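Local coordinates for protein multi-copper Oxidase CueO (Ochrobactrum, PDB 6EVG) that is a laccase-like multicopper oxidase that oxidises lignin model compounds and lignosulfonate and probably, as laccases do, phenolic substrates, at residues G94-S99 against Q122-F127. Numbering follows the deposited sequence.
Sequences GLFVPS and QQPASF
Gln123 and the backbone from Gly94 to Phe96 form a side-chain-to-backbone amide contact between two loops of the N-terminal cupredoxin domain, one following strand 91-93, the other leading into strand 126-131. Both ends of the Gln123 amide bond to residues two apart: NE2 donates to Gly94 O at 2.9 Å, with the acceptor close to the amide plane, while OE1 accepts from Phe96 N at 2.8 Å. The second N-H...O angle is 164°, although Phe96 N sits above the plane of the Gln123 carbonyl. A water whose oxygen lies 2.8 Å from Gln123 OE1 donates to it and also joins Phe96 O and Gln122 N, bridging the two backbones. The aliphatic part of Gln123 packs too: CB lies over one face of the Phe96 ring, 3.8 Å from its centroid, a CH-pi contact offset toward the rim. Chi1 (68°) sets Gln123 CG between the backbone N and the carbonyl carbon, and the extended chain (chi2 -174°) carries CD onward. Leu95 CD1 approaches Gln123 OE1 at 3.4 Å, and Pro124 CD meets Phe96 CE2 at 4.1 Å. Arg478 makes a cation-pi contact with the same ring. At this cupredoxin edge, the loop after the His-X-His-Gly motif that Gly94 closes is tied to the approach to strand 126-131, which, as in other multicopper oxidases, probably leads to histidines of the trinuclear copper centre.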
ATOM      1  N   GLY A  94      -2.164   6.813   3.518  1.00  8.41           N
ATOM      2  CA  GLY A  94      -2.839   6.487   4.746  1.00  8.70           C
ATOM      3  C   GLY A  94      -2.777   7.507   5.839  1.00  8.84           C
ATOM      4  O   GLY A  94      -3.525   7.461   6.806  1.00  9.48           O
ATOM      5  N   LEU A  95      -1.879   8.492   5.692  1.00 10.43           N
ATOM      6  CA  LEU A  95      -1.802   9.569   6.671  1.00  9.93           C
ATOM      7  C   LEU A  95      -2.890  10.580   6.414  1.00 10.03           C
ATOM      8  O   LEU A  95      -3.272  10.817   5.254  1.00 12.89           O
ATOM      9  CB  LEU A  95      -0.405  10.247   6.593  1.00 10.70           C
ATOM     10  CG  LEU A  95       0.062  10.980   7.820  1.00 11.38           C
ATOM     11  CD1 LEU A  95       0.304   9.963   8.975  1.00 16.72           C
ATOM     12  CD2 LEU A  95       1.315  11.767   7.540  1.00 11.47           C
ATOM     13  N   PHE A  96      -3.451  11.153   7.490  1.00  8.67           N
ATOM     14  CA  PHE A  96      -4.518  12.168   7.316  1.00  9.28           C
ATOM     15  C   PHE A  96      -3.874  13.555   7.365  1.00  9.96           C
ATOM     16  O   PHE A  96      -3.482  14.044   8.434  1.00 10.83           O
ATOM     17  CB  PHE A  96      -5.571  12.085   8.388  1.00  8.92           C
ATOM     18  CG  PHE A  96      -6.540  10.919   8.321  1.00  9.06           C
ATOM     19  CD1 PHE A  96      -6.283   9.737   7.647  1.00  9.62           C
ATOM     20  CD2 PHE A  96      -7.719  11.004   9.037  1.00 11.43           C
ATOM     21  CE1 PHE A  96      -7.214   8.684   7.666  1.00  9.77           C
ATOM     22  CE2 PHE A  96      -8.629   9.951   9.049  1.00 11.69           C
ATOM     23  CZ  PHE A  96      -8.367   8.813   8.358  1.00 10.63           C
ATOM     24  N   VAL A  97      -3.799  14.179   6.184  1.00  9.45           N
ATOM     25  CA  VAL A  97      -3.262  15.545   6.038  1.00  9.75           C
ATOM     26  C   VAL A  97      -4.075  16.291   4.997  1.00  9.44           C
ATOM     27  O   VAL A  97      -4.571  15.693   4.041  1.00 10.30           O
ATOM     28  CB  VAL A  97      -1.762  15.559   5.643  1.00 10.24           C
ATOM     29  CG1 VAL A  97      -0.881  15.063   6.765  1.00 12.58           C
ATOM     30  CG2 VAL A  97      -1.488  14.829   4.330  1.00 11.40           C
ATOM     31  N   PRO A  98      -4.098  17.615   5.106  1.00 10.02           N
ATOM     32  CA  PRO A  98      -4.569  18.408   3.966  1.00 10.63           C
ATOM     33  C   PRO A  98      -3.608  18.258   2.798  1.00  9.32           C
ATOM     34  O   PRO A  98      -2.437  17.944   2.985  1.00  9.37           O
ATOM     35  CB  PRO A  98      -4.588  19.852   4.477  1.00 12.81           C
ATOM     36  CG  PRO A  98      -3.656  19.849   5.602  1.00 14.26           C
ATOM     37  CD  PRO A  98      -3.609  18.454   6.194  1.00 10.88           C
ATOM     38  N   SER A  99      -4.118  18.508   1.586  1.00  9.39           N
ATOM     39  CA  SER A  99      -3.317  18.223   0.403  1.00  9.23           C
ATOM     40  C   SER A  99      -2.045  19.047   0.313  1.00  9.31           C
ATOM     41  O   SER A  99      -1.084  18.585  -0.293  1.00 10.04           O
ATOM     42  CB  SER A  99      -4.128  18.383  -0.873  1.00  9.94           C
ATOM     43  OG  SER A  99      -4.407  19.779  -1.089  1.00 10.73           O
ATOM     44  N   GLN A 122      -3.657  13.349  13.746  1.00  9.66           N
ATOM     45  CA  GLN A 122      -4.912  13.103  14.490  1.00  9.80           C
ATOM     46  C   GLN A 122      -5.750  12.182  13.621  1.00  8.69           C
ATOM     47  O   GLN A 122      -6.423  12.598  12.686  1.00 10.50           O
ATOM     48  CB  GLN A 122      -5.645  14.397  14.826  1.00 10.86           C
ATOM     49  CG  GLN A 122      -6.858  14.133  15.701  1.00 11.42           C
ATOM     50  CD  GLN A 122      -7.669  15.329  16.081  1.00 11.80           C
ATOM     51  OE1 GLN A 122      -7.153  16.435  16.326  1.00 12.83           O
ATOM     52  NE2 GLN A 122      -8.992  15.145  16.175  1.00 12.75           N
ATOM     53  N   GLN A 123      -5.649  10.868  13.892  1.00  8.69           N
ATOM     54  CA  GLN A 123      -6.316   9.865  13.072  1.00  8.50           C
ATOM     55  C   GLN A 123      -6.336   8.538  13.816  1.00  8.44           C
ATOM     56  O   GLN A 123      -5.536   8.328  14.738  1.00  9.92           O
ATOM     57  CB  GLN A 123      -5.645   9.705  11.708  1.00  8.22           C
ATOM     58  CG  GLN A 123      -4.256   9.094  11.791  1.00  8.22           C
ATOM     59  CD  GLN A 123      -3.615   9.108  10.433  1.00  8.83           C
ATOM     60  OE1 GLN A 123      -2.951  10.075  10.037  1.00  8.78           O
ATOM     61  NE2 GLN A 123      -3.864   8.047   9.655  1.00  9.30           N
ATOM     62  N   PRO A 124      -7.133   7.559  13.364  1.00  8.52           N
ATOM     63  CA  PRO A 124      -7.087   6.237  13.985  1.00  9.17           C
ATOM     64  C   PRO A 124      -5.762   5.559  13.824  1.00  8.54           C
ATOM     65  O   PRO A 124      -5.115   5.650  12.787  1.00  9.17           O
ATOM     66  CB  PRO A 124      -8.206   5.482  13.254  1.00  9.81           C
ATOM     67  CG  PRO A 124      -9.194   6.537  12.789  1.00 10.31           C
ATOM     68  CD  PRO A 124      -8.263   7.709  12.416  1.00  9.25           C
ATOM     69  N   ALA A 125      -5.386   4.809  14.865  1.00  8.75           N
ATOM     70  CA  ALA A 125      -4.186   3.983  14.834  1.00  8.29           C
ATOM     71  C   ALA A 125      -4.222   3.061  13.614  1.00  7.67           C
ATOM     72  O   ALA A 125      -5.240   2.428  13.337  1.00  8.67           O
ATOM     73  CB  ALA A 125      -4.111   3.173  16.121  1.00 10.15           C
ATOM     74  N   SER A 126      -3.107   2.988  12.900  1.00  7.39           N
ATOM     75  CA  SER A 126      -3.097   2.352  11.575  1.00  7.71           C
ATOM     76  C   SER A 126      -1.704   2.141  11.080  1.00  7.03           C
ATOM     77  O   SER A 126      -0.726   2.775  11.525  1.00  7.78           O
ATOM     78  CB  SER A 126      -3.903   3.215  10.596  1.00  8.75           C
ATOM     79  OG  SER A 126      -3.498   4.588  10.648  1.00  9.11           O
ATOM     80  N   PHE A 127      -1.599   1.231  10.121  1.00  6.80           N
ATOM     81  CA  PHE A 127      -0.369   0.858   9.405  1.00  7.00           C
ATOM     82  C   PHE A 127      -0.439   1.434   7.998  1.00  7.04           C
ATOM     83  O   PHE A 127      -1.203   0.954   7.173  1.00  7.76           O
ATOM     84  CB  PHE A 127      -0.229  -0.672   9.403  1.00  7.19           C
ATOM     85  CG  PHE A 127       0.925  -1.206   8.619  1.00  7.60           C
ATOM     86  CD1 PHE A 127       2.233  -0.787   8.824  1.00  9.24           C
ATOM     87  CD2 PHE A 127       0.773  -2.201   7.678  1.00  8.15           C
ATOM     88  CE1 PHE A 127       3.288  -1.330   8.124  1.00 11.22           C
ATOM     89  CE2 PHE A 127       1.820  -2.724   6.956  1.00  8.95           C
ATOM     90  CZ  PHE A 127       3.081  -2.313   7.204  1.00 10.10           C
TER
HETATM   91  O   HOH W   1      -5.008   5.231   7.626  1.00  8.57           O
HETATM   92  O   HOH W   2      -3.122  12.722  11.003  1.00 10.77           O